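Local structure of outer protein YopM (Yersinia pestis, 1JL5) at residues Glu88-Pro91 with His92-Ser95; Ile158-Asn162 with Asn163-Lys167; Ile178-Asn182 with Asn183-Glu187; Ser293-Pro296 with Pro297-Tyr301; Leu302-Ser306 with Asn307-Ser311. The protein is a leucine-rich-repeat effector and virulence factor that probably alters host cell physiology to promote bacterial survival in host tissues. All coordinates share one frame; numbering follows the deposited sequence.

Interaction 1: Glu88-Pro91 with His92-Ser95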
loop_
_atom_site.group_PDB
_atom_site.type_symbol
_atom_site.label_atom_id
_atom_site.label_comp_id
_atom_site.label_asym_id
_atom_site.label_seq_id
_atom_site.Cartn_x
_atom_site.Cartn_y
_atom_site.Cartn_z
ATOM N N GLU A 88 3.446 35.067 -30.115
ATOM C CA GLU A 88 4.650 35.851 -29.946
ATOM C C GLU A 88 4.630 36.371 -28.519
ATOM O O GLU A 88 3.592 36.795 -28.021
ATOM C CB GLU A 88 4.659 37.018 -30.921
ATOM C CG GLU A 88 6.008 37.692 -31.041
ATOM C CD GLU A 88 5.959 38.875 -31.978
ATOM O OE1 GLU A 88 5.280 38.761 -33.016
ATOM O OE2 GLU A 88 6.595 39.907 -31.679
ATOM N N LEU A 89 5.781 36.346 -27.863
ATOM C CA LEU A 89 5.874 36.789 -26.480
ATOM C C LEU A 89 6.068 38.285 -26.345
ATOM O O LEU A 89 6.531 38.944 -27.273
ATOM C CB LEU A 89 7.047 36.084 -25.804
ATOM C CG LEU A 89 7.006 34.556 -25.836
ATOM C CD1 LEU A 89 8.331 34.001 -25.356
ATOM C CD2 LEU A 89 5.852 34.063 -24.972
ATOM N N PRO A 90 5.687 38.849 -25.190
ATOM C CA PRO A 90 5.888 40.288 -25.041
ATOM C C PRO A 90 7.359 40.502 -25.399
ATOM O O PRO A 90 8.213 39.698 -25.031
ATOM C CB PRO A 90 5.580 40.516 -23.570
ATOM C CG PRO A 90 4.434 39.561 -23.354
ATOM C CD PRO A 90 4.925 38.301 -24.054
ATOM N N PRO A 91 7.664 41.581 -26.132
ATOM C CA PRO A 91 9.011 41.939 -26.587
ATOM C C PRO A 91 10.188 41.904 -25.614
ATOM O O PRO A 91 11.269 41.424 -25.962
ATOM C CB PRO A 91 8.808 43.327 -27.193
ATOM C CG PRO A 91 7.685 43.886 -26.375
ATOM C CD PRO A 91 6.739 42.713 -26.314
ATOM N N HIS A 92 10.005 42.402 -24.402
ATOM C CA HIS A 92 11.128 42.429 -23.477
ATOM C C HIS A 92 10.969 41.499 -22.298
ATOM O O HIS A 92 11.443 41.772 -21.196
ATOM C CB HIS A 92 11.361 43.866 -23.018
ATOM C CG HIS A 92 11.484 44.829 -24.158
ATOM N ND1 HIS A 92 10.410 45.536 -24.652
ATOM C CD2 HIS A 92 12.532 45.121 -24.965
ATOM C CE1 HIS A 92 10.789 46.220 -25.717
ATOM N NE2 HIS A 92 12.073 45.984 -25.928
ATOM N N LEU A 93 10.303 40.382 -22.554
ATOM C CA LEU A 93 10.081 39.395 -21.525
ATOM C C LEU A 93 11.438 38.899 -21.057
ATOM O O LEU A 93 12.314 38.582 -21.861
ATOM C CB LEU A 93 9.260 38.235 -22.081
ATOM C CG LEU A 93 8.693 37.282 -21.033
ATOM C CD1 LEU A 93 7.742 38.044 -20.124
ATOM C CD2 LEU A 93 7.977 36.132 -21.725
ATOM N N GLU A 94 11.619 38.859 -19.749
ATOM C CA GLU A 94 12.867 38.382 -19.190
ATOM C C GLU A 94 12.639 36.989 -18.637
ATOM O O GLU A 94 13.547 36.165 -18.598
ATOM C CB GLU A 94 13.344 39.331 -18.096
ATOM C CG GLU A 94 14.070 40.545 -18.651
ATOM C CD GLU A 94 14.450 41.533 -17.578
ATOM O OE1 GLU A 94 14.967 41.094 -16.530
ATOM O OE2 GLU A 94 14.237 42.746 -17.785
ATOM N N SER A 95 11.403 36.729 -18.234
ATOM C CA SER A 95 11.051 35.438 -17.685
ATOM C C SER A 95 9.779 34.877 -18.294
ATOM O O SER A 95 8.702 35.463 -18.178
ATOM C CB SER A 95 10.881 35.542 -16.170
ATOM O OG SER A 95 10.467 34.302 -15.625
#

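Interaction 2: Ile158-Asn162 with Asn163-Lys167. With CA (calcium ion), chain D.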
loop_
_atom_site.group_PDB
_atom_site.type_symbol
_atom_site.label_atom_id
_atom_site.label_comp_id
_atom_site.label_asym_id
_atom_site.label_seq_id
_atom_site.Cartn_x
_atom_site.Cartn_y
_atom_site.Cartn_z
ATOM N N ILE A 158 19.939 24.748 -15.248
ATOM C CA ILE A 158 19.442 23.988 -16.375
ATOM C C ILE A 158 18.645 22.851 -15.772
ATOM O O ILE A 158 19.190 21.999 -15.068
ATOM C CB ILE A 158 20.563 23.360 -17.240
ATOM C CG1 ILE A 158 21.216 24.412 -18.138
ATOM C CG2 ILE A 158 19.977 22.260 -18.120
ATOM C CD1 ILE A 158 21.838 25.539 -17.389
ATOM N N ASP A 159 17.347 22.857 -16.022
ATOM C CA ASP A 159 16.500 21.795 -15.536
ATOM C C ASP A 159 15.889 21.157 -16.764
ATOM O O ASP A 159 14.923 21.668 -17.321
ATOM C CB ASP A 159 15.393 22.336 -14.641
ATOM C CG ASP A 159 14.523 21.235 -14.082
ATOM O OD1 ASP A 159 14.726 20.062 -14.470
ATOM O OD2 ASP A 159 13.640 21.537 -13.259
ATOM N N VAL A 160 16.486 20.059 -17.201
ATOM C CA VAL A 160 15.991 19.332 -18.354
ATOM C C VAL A 160 15.560 17.962 -17.863
ATOM O O VAL A 160 15.505 16.997 -18.620
ATOM C CB VAL A 160 17.072 19.177 -19.419
ATOM C CG1 VAL A 160 17.483 20.550 -19.928
ATOM C CG2 VAL A 160 18.264 18.438 -18.841
ATOM N N ASP A 161 15.268 17.893 -16.571
ATOM C CA ASP A 161 14.829 16.656 -15.964
ATOM C C ASP A 161 13.605 16.133 -16.693
ATOM O O ASP A 161 12.798 16.899 -17.208
ATOM C CB ASP A 161 14.498 16.880 -14.488
ATOM C CG ASP A 161 13.802 15.687 -13.859
ATOM O OD1 ASP A 161 12.606 15.473 -14.153
ATOM O OD2 ASP A 161 14.451 14.957 -13.078
ATOM N N ASN A 162 13.492 14.816 -16.752
ATOM C CA ASN A 162 12.364 14.169 -17.387
ATOM C C ASN A 162 12.148 14.604 -18.831
ATOM O O ASN A 162 11.184 15.293 -19.166
ATOM C CB ASN A 162 11.100 14.427 -16.574
ATOM C CG ASN A 162 10.081 13.328 -16.739
ATOM O OD1 ASN A 162 9.848 12.845 -17.846
ATOM N ND2 ASN A 162 9.459 12.926 -15.635
ATOM N N ASN A 163 13.069 14.195 -19.681
ATOM C CA ASN A 163 12.990 14.488 -21.092
ATOM C C ASN A 163 13.498 13.244 -21.776
ATOM O O ASN A 163 13.544 12.184 -21.166
ATOM C CB ASN A 163 13.848 15.703 -21.433
ATOM C CG ASN A 163 13.096 16.992 -21.246
ATOM O OD1 ASN A 163 12.212 17.310 -22.034
ATOM N ND2 ASN A 163 13.416 17.730 -20.190
ATOM N N SER A 164 13.869 13.357 -23.040
ATOM C CA SER A 164 14.371 12.200 -23.751
ATOM C C SER A 164 15.771 12.493 -24.232
ATOM O O SER A 164 16.157 12.125 -25.336
ATOM C CB SER A 164 13.451 11.874 -24.920
ATOM O OG SER A 164 12.149 11.622 -24.430
ATOM N N LEU A 165 16.535 13.166 -23.383
ATOM C CA LEU A 165 17.900 13.516 -23.719
ATOM C C LEU A 165 18.804 12.296 -23.640
ATOM O O LEU A 165 18.856 11.609 -22.620
ATOM C CB LEU A 165 18.401 14.610 -22.774
ATOM C CG LEU A 165 17.564 15.891 -22.845
ATOM C CD1 LEU A 165 18.062 16.893 -21.824
ATOM C CD2 LEU A 165 17.639 16.472 -24.254
ATOM N N LYS A 166 19.494 12.023 -24.741
ATOM C CA LYS A 166 20.414 10.897 -24.814
ATOM C C LYS A 166 21.766 11.455 -24.405
ATOM O O LYS A 166 22.638 10.733 -23.923
ATOM C CB LYS A 166 20.493 10.356 -26.242
ATOM C CG LYS A 166 19.178 9.800 -26.774
ATOM C CD LYS A 166 18.881 8.402 -26.243
ATOM C CE LYS A 166 19.859 7.371 -26.801
ATOM N NZ LYS A 166 19.518 5.977 -26.381
ATOM N N LYS A 167 21.928 12.757 -24.602
ATOM C CA LYS A 167 23.164 13.430 -24.257
ATOM C C LYS A 167 22.891 14.872 -23.882
ATOM O O LYS A 167 21.887 15.451 -24.285
ATOM C CB LYS A 167 24.135 13.404 -25.449
ATOM C CG LYS A 167 24.497 12.003 -25.907
ATOM C CD LYS A 167 25.537 12.008 -27.020
ATOM C CE LYS A 167 25.981 10.583 -27.338
ATOM N NZ LYS A 167 27.089 10.525 -28.331
HETATM CA CA CA D . 9.792 10.509 -18.559
HETATM O O HOH W 1 11.985 11.053 -19.274
HETATM O O HOH W 2 7.499 9.483 -17.210
HETATM O O HOH W 3 8.155 11.637 -20.070
#

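Interaction 3: Ile178-Asn182 with Asn183-Glu187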
loop_
_atom_site.group_PDB
_atom_site.type_symbol
_atom_site.label_atom_id
_atom_site.label_comp_id
_atom_site.label_asym_id
_atom_site.label_seq_id
_atom_site.Cartn_x
_atom_site.Cartn_y
_atom_site.Cartn_z
ATOM N N ILE A 178 22.249 21.866 -12.585
ATOM C CA ILE A 178 21.716 21.154 -13.716
ATOM C C ILE A 178 20.999 19.907 -13.243
ATOM O O ILE A 178 21.557 19.069 -12.530
ATOM C CB ILE A 178 22.785 20.763 -14.746
ATOM C CG1 ILE A 178 22.090 20.102 -15.940
ATOM C CG2 ILE A 178 23.827 19.844 -14.120
ATOM C CD1 ILE A 178 22.965 19.891 -17.137
ATOM N N ALA A 179 19.729 19.829 -13.607
ATOM C CA ALA A 179 18.906 18.684 -13.286
ATOM C C ALA A 179 18.658 18.100 -14.659
ATOM O O ALA A 179 18.033 18.733 -15.506
ATOM C CB ALA A 179 17.602 19.127 -12.641
ATOM N N ALA A 180 19.200 16.916 -14.897
ATOM C CA ALA A 180 19.034 16.242 -16.174
ATOM C C ALA A 180 18.604 14.823 -15.859
ATOM O O ALA A 180 18.827 13.894 -16.631
ATOM C CB ALA A 180 20.339 16.243 -16.938
ATOM N N GLY A 181 17.993 14.669 -14.694
ATOM C CA GLY A 181 17.538 13.366 -14.277
ATOM C C GLY A 181 16.390 12.892 -15.137
ATOM O O GLY A 181 15.739 13.678 -15.824
ATOM N N ASN A 182 16.149 11.589 -15.096
ATOM C CA ASN A 182 15.075 10.974 -15.847
ATOM C C ASN A 182 15.154 11.319 -17.319
ATOM O O ASN A 182 14.232 11.885 -17.910
ATOM C CB ASN A 182 13.719 11.389 -15.285
ATOM C CG ASN A 182 12.612 10.430 -15.687
ATOM O OD1 ASN A 182 11.426 10.736 -15.547
ATOM N ND2 ASN A 182 12.997 9.255 -16.182
ATOM N N ASN A 183 16.291 10.990 -17.899
ATOM C CA ASN A 183 16.515 11.195 -19.307
ATOM C C ASN A 183 17.103 9.881 -19.763
ATOM O O ASN A 183 16.898 8.861 -19.110
ATOM C CB ASN A 183 17.473 12.361 -19.534
ATOM C CG ASN A 183 16.741 13.680 -19.649
ATOM O OD1 ASN A 183 16.097 13.944 -20.658
ATOM N ND2 ASN A 183 16.808 14.498 -18.608
ATOM N N GLN A 184 17.831 9.888 -20.867
ATOM C CA GLN A 184 18.418 8.657 -21.366
ATOM C C GLN A 184 19.899 8.905 -21.542
ATOM O O GLN A 184 20.538 8.378 -22.449
ATOM C CB GLN A 184 17.751 8.283 -22.685
ATOM C CG GLN A 184 16.239 8.188 -22.549
ATOM C CD GLN A 184 15.511 8.256 -23.876
ATOM O OE1 GLN A 184 14.279 8.244 -23.920
ATOM N NE2 GLN A 184 16.266 8.326 -24.967
ATOM N N LEU A 185 20.437 9.724 -20.651
ATOM C CA LEU A 185 21.842 10.060 -20.695
ATOM C C LEU A 185 22.676 8.834 -20.381
ATOM O O LEU A 185 22.445 8.142 -19.391
ATOM C CB LEU A 185 22.151 11.163 -19.686
ATOM C CG LEU A 185 21.328 12.444 -19.843
ATOM C CD1 LEU A 185 21.718 13.432 -18.753
ATOM C CD2 LEU A 185 21.558 13.040 -21.231
ATOM N N GLU A 186 23.637 8.559 -21.246
ATOM C CA GLU A 186 24.523 7.434 -21.040
ATOM C C GLU A 186 25.806 8.018 -20.481
ATOM O O GLU A 186 26.637 7.317 -19.919
ATOM C CB GLU A 186 24.767 6.718 -22.360
ATOM C CG GLU A 186 23.507 6.090 -22.915
ATOM C CD GLU A 186 23.739 5.391 -24.229
ATOM O OE1 GLU A 186 24.568 4.456 -24.264
ATOM O OE2 GLU A 186 23.091 5.778 -25.226
ATOM N N GLU A 187 25.943 9.327 -20.635
ATOM C CA GLU A 187 27.099 10.048 -20.138
ATOM C C GLU A 187 26.675 11.466 -19.835
ATOM O O GLU A 187 25.693 11.961 -20.379
ATOM C CB GLU A 187 28.214 10.106 -21.180
ATOM C CG GLU A 187 28.835 8.779 -21.548
ATOM C CD GLU A 187 29.891 8.937 -22.629
ATOM O OE1 GLU A 187 30.852 9.709 -22.416
ATOM O OE2 GLU A 187 29.756 8.292 -23.691
#

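Interaction 4: Ser293-Pro296 with Pro297-Tyr301. With CA (calcium ion), chain E.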
loop_
_atom_site.group_PDB
_atom_site.type_symbol
_atom_site.label_atom_id
_atom_site.label_comp_id
_atom_site.label_asym_id
_atom_site.label_seq_id
_atom_site.Cartn_x
_atom_site.Cartn_y
_atom_site.Cartn_z
ATOM N N SER A 293 29.038 -1.197 11.332
ATOM C CA SER A 293 30.038 -1.142 12.384
ATOM C C SER A 293 30.152 0.249 12.975
ATOM O O SER A 293 30.446 0.407 14.156
ATOM C CB SER A 293 31.390 -1.576 11.824
ATOM O OG SER A 293 31.763 -0.748 10.739
ATOM N N GLU A 294 29.911 1.255 12.146
ATOM C CA GLU A 294 30.004 2.638 12.584
ATOM C C GLU A 294 28.949 3.510 11.958
ATOM O O GLU A 294 28.494 3.272 10.838
ATOM C CB GLU A 294 31.344 3.253 12.194
ATOM C CG GLU A 294 32.563 2.669 12.825
ATOM C CD GLU A 294 33.774 3.523 12.536
ATOM O OE1 GLU A 294 34.039 3.786 11.341
ATOM O OE2 GLU A 294 34.442 3.937 13.506
ATOM N N LEU A 295 28.594 4.555 12.685
ATOM C CA LEU A 295 27.639 5.516 12.196
ATOM C C LEU A 295 28.201 6.873 12.533
ATOM O O LEU A 295 28.809 7.059 13.582
ATOM C CB LEU A 295 26.282 5.314 12.860
ATOM C CG LEU A 295 25.596 4.030 12.401
ATOM C CD1 LEU A 295 24.276 3.881 13.127
ATOM C CD2 LEU A 295 25.393 4.078 10.886
ATOM N N PRO A 296 28.043 7.832 11.621
ATOM C CA PRO A 296 28.548 9.183 11.857
ATOM C C PRO A 296 27.976 9.651 13.202
ATOM O O PRO A 296 26.825 9.369 13.526
ATOM C CB PRO A 296 27.993 9.954 10.668
ATOM C CG PRO A 296 27.965 8.930 9.589
ATOM C CD PRO A 296 27.412 7.725 10.296
ATOM N N PRO A 297 28.774 10.378 13.994
ATOM C CA PRO A 297 28.354 10.875 15.307
ATOM C C PRO A 297 27.201 11.870 15.296
ATOM O O PRO A 297 26.544 12.072 16.314
ATOM C CB PRO A 297 29.636 11.494 15.854
ATOM C CG PRO A 297 30.242 12.071 14.623
ATOM C CD PRO A 297 30.078 10.949 13.617
ATOM N N ASN A 298 26.962 12.489 14.148
ATOM C CA ASN A 298 25.898 13.475 14.028
ATOM C C ASN A 298 24.800 13.020 13.088
ATOM O O ASN A 298 24.017 13.829 12.596
ATOM C CB ASN A 298 26.483 14.789 13.523
ATOM C CG ASN A 298 27.719 15.190 14.284
ATOM O OD1 ASN A 298 27.684 15.318 15.508
ATOM N ND2 ASN A 298 28.827 15.375 13.570
ATOM N N LEU A 299 24.746 11.723 12.833
ATOM C CA LEU A 299 23.737 11.190 11.937
ATOM C C LEU A 299 22.349 11.440 12.514
ATOM O O LEU A 299 22.088 11.123 13.671
ATOM C CB LEU A 299 23.947 9.687 11.751
ATOM C CG LEU A 299 23.279 9.066 10.528
ATOM C CD1 LEU A 299 23.956 9.586 9.262
ATOM C CD2 LEU A 299 23.390 7.555 10.608
ATOM N N TYR A 300 21.466 12.024 11.713
ATOM C CA TYR A 300 20.103 12.267 12.162
ATOM C C TYR A 300 19.231 11.162 11.604
ATOM O O TYR A 300 18.302 10.677 12.249
ATOM C CB TYR A 300 19.545 13.574 11.605
ATOM C CG TYR A 300 20.149 14.836 12.151
ATOM C CD1 TYR A 300 20.387 14.989 13.518
ATOM C CD2 TYR A 300 20.419 15.914 11.307
ATOM C CE1 TYR A 300 20.874 16.185 14.028
ATOM C CE2 TYR A 300 20.904 17.107 11.804
ATOM C CZ TYR A 300 21.129 17.239 13.160
ATOM O OH TYR A 300 21.606 18.429 13.641
ATOM N N TYR A 301 19.546 10.780 10.379
ATOM C CA TYR A 301 18.764 9.792 9.680
ATOM C C TYR A 301 19.571 8.640 9.153
ATOM O O TYR A 301 20.560 8.811 8.449
ATOM C CB TYR A 301 18.046 10.462 8.516
ATOM C CG TYR A 301 17.302 9.526 7.600
ATOM C CD1 TYR A 301 15.962 9.217 7.824
ATOM C CD2 TYR A 301 17.926 8.985 6.479
ATOM C CE1 TYR A 301 15.259 8.398 6.945
ATOM C CE2 TYR A 301 17.231 8.166 5.596
ATOM C CZ TYR A 301 15.900 7.881 5.833
ATOM O OH TYR A 301 15.206 7.094 4.941
HETATM CA CA CA E . 35.300 5.477 11.879
HETATM O O HOH W 4 36.813 3.350 12.138
HETATM O O HOH W 5 37.347 6.608 12.349
#

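Interaction 5: Leu302-Ser306 with Asn307-Ser311. With CA (calcium ion), chain C.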
loop_
_atom_site.group_PDB
_atom_site.type_symbol
_atom_site.label_atom_id
_atom_site.label_comp_id
_atom_site.label_asym_id
_atom_site.label_seq_id
_atom_site.Cartn_x
_atom_site.Cartn_y
_atom_site.Cartn_z
ATOM N N LEU A 302 19.134 7.449 9.503
ATOM C CA LEU A 302 19.788 6.276 9.016
ATOM C C LEU A 302 18.722 5.358 8.478
ATOM O O LEU A 302 17.796 4.962 9.188
ATOM C CB LEU A 302 20.558 5.555 10.114
ATOM C CG LEU A 302 21.057 4.185 9.628
ATOM C CD1 LEU A 302 21.949 4.359 8.405
ATOM C CD2 LEU A 302 21.810 3.478 10.735
ATOM N N ASN A 303 18.827 5.070 7.194
ATOM C CA ASN A 303 17.916 4.134 6.593
ATOM C C ASN A 303 18.856 3.039 6.129
ATOM O O ASN A 303 19.631 3.233 5.193
ATOM C CB ASN A 303 17.186 4.731 5.403
ATOM C CG ASN A 303 16.113 3.808 4.879
ATOM O OD1 ASN A 303 16.129 2.610 5.154
ATOM N ND2 ASN A 303 15.180 4.355 4.118
ATOM N N ALA A 304 18.820 1.914 6.826
ATOM C CA ALA A 304 19.659 0.773 6.490
ATOM C C ALA A 304 18.714 -0.401 6.298
ATOM O O ALA A 304 19.090 -1.560 6.444
ATOM C CB ALA A 304 20.631 0.490 7.624
ATOM N N SER A 305 17.468 -0.086 5.982
ATOM C CA SER A 305 16.471 -1.119 5.786
ATOM C C SER A 305 16.825 -2.008 4.611
ATOM O O SER A 305 17.544 -1.606 3.694
ATOM C CB SER A 305 15.096 -0.490 5.540
ATOM O OG SER A 305 15.123 0.295 4.364
ATOM N N SER A 306 16.321 -3.231 4.655
ATOM C CA SER A 306 16.526 -4.180 3.578
ATOM C C SER A 306 17.969 -4.448 3.219
ATOM O O SER A 306 18.356 -4.453 2.055
ATOM C CB SER A 306 15.747 -3.726 2.352
ATOM O OG SER A 306 14.366 -3.846 2.637
ATOM N N ASN A 307 18.767 -4.649 4.248
ATOM C CA ASN A 307 20.152 -5.003 4.071
ATOM C C ASN A 307 20.131 -6.363 4.704
ATOM O O ASN A 307 19.100 -7.021 4.705
ATOM C CB ASN A 307 21.057 -4.043 4.833
ATOM C CG ASN A 307 21.453 -2.861 3.990
ATOM O OD1 ASN A 307 22.257 -2.996 3.075
ATOM N ND2 ASN A 307 20.869 -1.698 4.268
ATOM N N GLU A 308 21.249 -6.802 5.239
ATOM C CA GLU A 308 21.262 -8.088 5.895
ATOM C C GLU A 308 21.875 -7.787 7.246
ATOM O O GLU A 308 22.643 -8.569 7.791
ATOM C CB GLU A 308 22.109 -9.081 5.103
ATOM C CG GLU A 308 21.867 -10.508 5.524
ATOM C CD GLU A 308 20.493 -11.002 5.128
ATOM O OE1 GLU A 308 19.595 -10.171 4.856
ATOM O OE2 GLU A 308 20.309 -12.231 5.092
ATOM N N ILE A 309 21.521 -6.620 7.771
ATOM C CA ILE A 309 22.046 -6.165 9.045
ATOM C C ILE A 309 21.687 -7.122 10.157
ATOM O O ILE A 309 20.518 -7.293 10.497
ATOM C CB ILE A 309 21.503 -4.782 9.428
ATOM C CG1 ILE A 309 21.811 -3.766 8.320
ATOM C CG2 ILE A 309 22.112 -4.346 10.750
ATOM C CD1 ILE A 309 23.253 -3.669 7.988
ATOM N N ARG A 310 22.704 -7.745 10.726
ATOM C CA ARG A 310 22.492 -8.674 11.816
ATOM C C ARG A 310 22.685 -7.937 13.115
ATOM O O ARG A 310 22.216 -8.368 14.162
ATOM C CB ARG A 310 23.505 -9.798 11.768
ATOM C CG ARG A 310 23.433 -10.672 10.561
ATOM C CD ARG A 310 23.853 -12.026 11.024
ATOM N NE ARG A 310 24.582 -12.772 10.023
ATOM C CZ ARG A 310 25.088 -13.969 10.260
ATOM N NH1 ARG A 310 24.926 -14.512 11.459
ATOM N NH2 ARG A 310 25.740 -14.619 9.312
ATOM N N SER A 311 23.413 -6.834 13.048
ATOM C CA SER A 311 23.663 -6.055 14.237
ATOM C C SER A 311 23.955 -4.628 13.855
ATOM O O SER A 311 24.514 -4.344 12.796
ATOM C CB SER A 311 24.852 -6.626 15.010
ATOM O OG SER A 311 26.040 -6.475 14.258
HETATM CA CA CA C . 18.191 -8.815 3.658
HETATM O O HOH W 6 19.701 -7.300 1.837
HETATM O O HOH W 7 16.668 -8.405 5.416
HETATM O O HOH W 8 16.601 -7.853 2.293
HETATM O O HOH W 9 19.285 -10.093 1.822
#

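Interaction 1: Glu88-Pro91 with His92-Ser95
The carbonyl oxygen Pro90 O receives the backbone amide Leu93 N at 3.3 Å, a weak bond with an N-H...O angle of 153° that closes a type I beta turn from Pro90 to Leu93. Pro91 and His92 fill the two corner positions of this turn, which carries the chain from the first leucine-rich repeat into the second. Outside the corner, the pyrrolidine ring of Pro91 lies over one face of the His92 imidazole in a CH-pi contact: Pro91 CB stands 4.0 Å from the ring centroid and 28° off the ring normal. His92 CG is anti to the carbonyl carbon, which brings one ring face over Pro91; His92 ND1 comes within 3.6 Å of Pro91 CG. Inside the turn the contacts are apolar. Leu93 has CG anti to its backbone N (chi1 -167°), and this turns the branched end back toward the residues that precede the corner. Its CD2 methyl approaches Leu89 CB at 4.2 Å and, more loosely, Pro90 CD at 4.4 Å. One side of the turn is thus a small hydrophobic cluster, while the other carries the partly exposed proline and the exposed histidine. Leu89, Pro90 and Leu93 all rest on Leu76 of strand 75-77. Pro90 and Leu93 also meet Cys68 of helix 58-71, and Pro90 touches Trp43 of helix 36-48, so the turn packs against the two N-terminal helices and strand 75-77, and runs on into strand 95-97.

Interaction 2: Ile158-Asn162 with Asn163-Lys167
With CG set beside its backbone N and anti to its carbonyl carbon (chi1 -87°), Asn163 turns its amide back across the bend, and a chi2 of -72° presents ND2 to Val160 O. The resulting hydrogen bond is short and nearly straight: Asn163 ND2 to Val160 O is 2.7 Å, with an N-H...O angle of 174°. The acceptor lies almost in the amide plane of Asn163, yet the donor stands well above the carbonyl plane of Val160. The Leu165 CD1 methyl presses on the valine, 3.4 Å from Val160 CG2 and 3.5 Å from Val160 CB; the two side chains cross at about a right angle in tight packing. Just before the bend, Asp159 OD1 accepts Asp161 N at 3.1 Å, an Asx turn as the chain leaves strand 157-159. Asn162 faces away from this interior and binds a calcium ion through OD1 at 2.4 Å. Water 1, also bound to the calcium ion, lies 2.7 Å from Asn163 O, to which it probably donates, and so links the metal to the loop backbone. The buried amide of Asn163 has further partners in the preceding repeat: ND2 also donates to Val138 O, and OD1 accepts Leu143 N. Both polar atoms of the buried amide are therefore satisfied, and one asparagine fixes the bend of its own repeat while tying it to the one before.

Interaction 3: Ile178-Asn182 with Asn183-Glu187
Asn183 lays its carboxamide across the inside of a bend, with Ala180 O near the plane of its amide, 12° out of it. The carbonyl is approached quite differently: Asn183 ND2 stands above the plane of the Ala180 carbonyl group, at a C=O...N angle of 98°. The hydrogen bond between ND2 of Asn183 and O of Ala180 is 2.9 Å long. Leu185 comes from the far arm of the loop: CG anti to the carbonyl carbon (chi1 -56°) swings the side chain toward Ala180, and an extended chi2 puts CD1 at the front. The apolar contact is between Leu185 CD1 and Ala180 CB at 3.6 Å; the same methyl also lies 3.6 Å from Ala180 O. Asn182 is turned the other way at the outer corner, in a left-handed backbone conformation that helps to bend the chain, and the nearest atom of its side chain is about 3 Å from the calcium ion bound by Asn162. The buried amide also reaches the previous repeat, where ND2 of Asn183 donates to Val160 O and OD1 accepts Leu165 N. From the next repeat, Asn205 ND2 donates to Ala180 O. Such stepwise linking of successive turns by equivalent asparagines is the asparagine ladder of the leucine-rich-repeat solenoid, here within repeat 6.

Interaction 4: Ser293-Pro296 with Pro297-Tyr301
Leu299 overlaps the ring of Pro296 and the branched end of Leu295, its CD2 methyl lying 4.0 Å from both Pro296 CD and Leu295 CD2. These contacts fill the inner side of a type I beta turn from Pro296 to Leu299, at the junction of leucine-rich repeats 11 and 12. Leu299 has CG anti to the backbone N (chi1 -161°), which sends its methyls back toward the start of the turn; CD1 also reaches Pro296 CG at 4.1 Å. The turn is closed by Leu299 N donating to Pro296 O at 3.2 Å, the amide sitting above the carbonyl plane rather than on a lone pair. Pro297 occupies the first corner on the outside, packed on its neighbour through Pro297 CD and Pro296 CB at 3.7 Å. Asn298 takes the second corner, and its ND2 is held by Gln277 O. The leucines continue the hydrophobic interior of the solenoid: Leu299 rests on Leu282 of strand 281-283, and Leu295 on Cys313 and Leu315. Glu294 instead points outward to a calcium ion, which is also bound by Glu274 and by waters 4 and 5. The extended glutamate chain grips the metal with both carboxylate oxygens, the calcium ion lying 2.2 Å from Glu294 OE1 and 2.4 Å from Glu294 OE2.

Interaction 5: Leu302-Ser306 with Asn307-Ser311
Among the hydrogen bonds, the one that spans the bend runs from Asn307 ND2 to Ala304 O, at 2.8 Å with an N-H...O angle of 177°. Ala304 O lies in the amide plane of Asn307, whereas ND2 stands above the carbonyl plane; chi1 of -90° folds the asparagine inward to reach it. Just before the bend, Asn303 OD1 accepts two bonds, from Ser305 N at 3.1 Å in an Asx turn and from Ser305 OG at 2.6 Å, the hydroxyl on a lone pair. Apolar contact is slight: Ile309 CG1 approaches Ala304 CB at 4.5 Å, while Leu292 packs on both residues. Metal bonding involves Asn307 O and Glu308 OE1, each 2.3 Å from a calcium ion that also binds four waters, of which water 6 donates to Ser306 O. Glu308 OE2 forms a salt bridge with Lys328. Within the chain, Asn307 ND2 also donates to Val284 O, and Asn327 ND2 reaches Ala304 O from the following repeat, making the bend a rung of the asparagine ladder. Asp266 of a neighbouring subunit supplies a further ligand to the ion, so the rung is joined to a calcium site that bridges two chains.

Overall arrangement
The five contacts follow one another along the leucine-rich-repeat solenoid. Interaction 1 lies beside the N-terminal helices, and interactions 4 and 5 lie across the chain's centre from it, the centres of interactions 1 and 5 being about 53 Å apart. Interactions 2 and 3 occupy equivalent bends after adjacent parallel strands 157-159 and 177-179; their centres are about 5 Å apart and Val160 N probably bonds to Ala179 O. Interactions 4 and 5, with centres about 13 Å apart, touch through Leu295 and Leu302. Interactions 1 and 4 are type I turns containing prolines before strands, 2, 3 and 5 bends closed by asparagine side chains after them, so successive repeats are shaped alike, as in a solenoid.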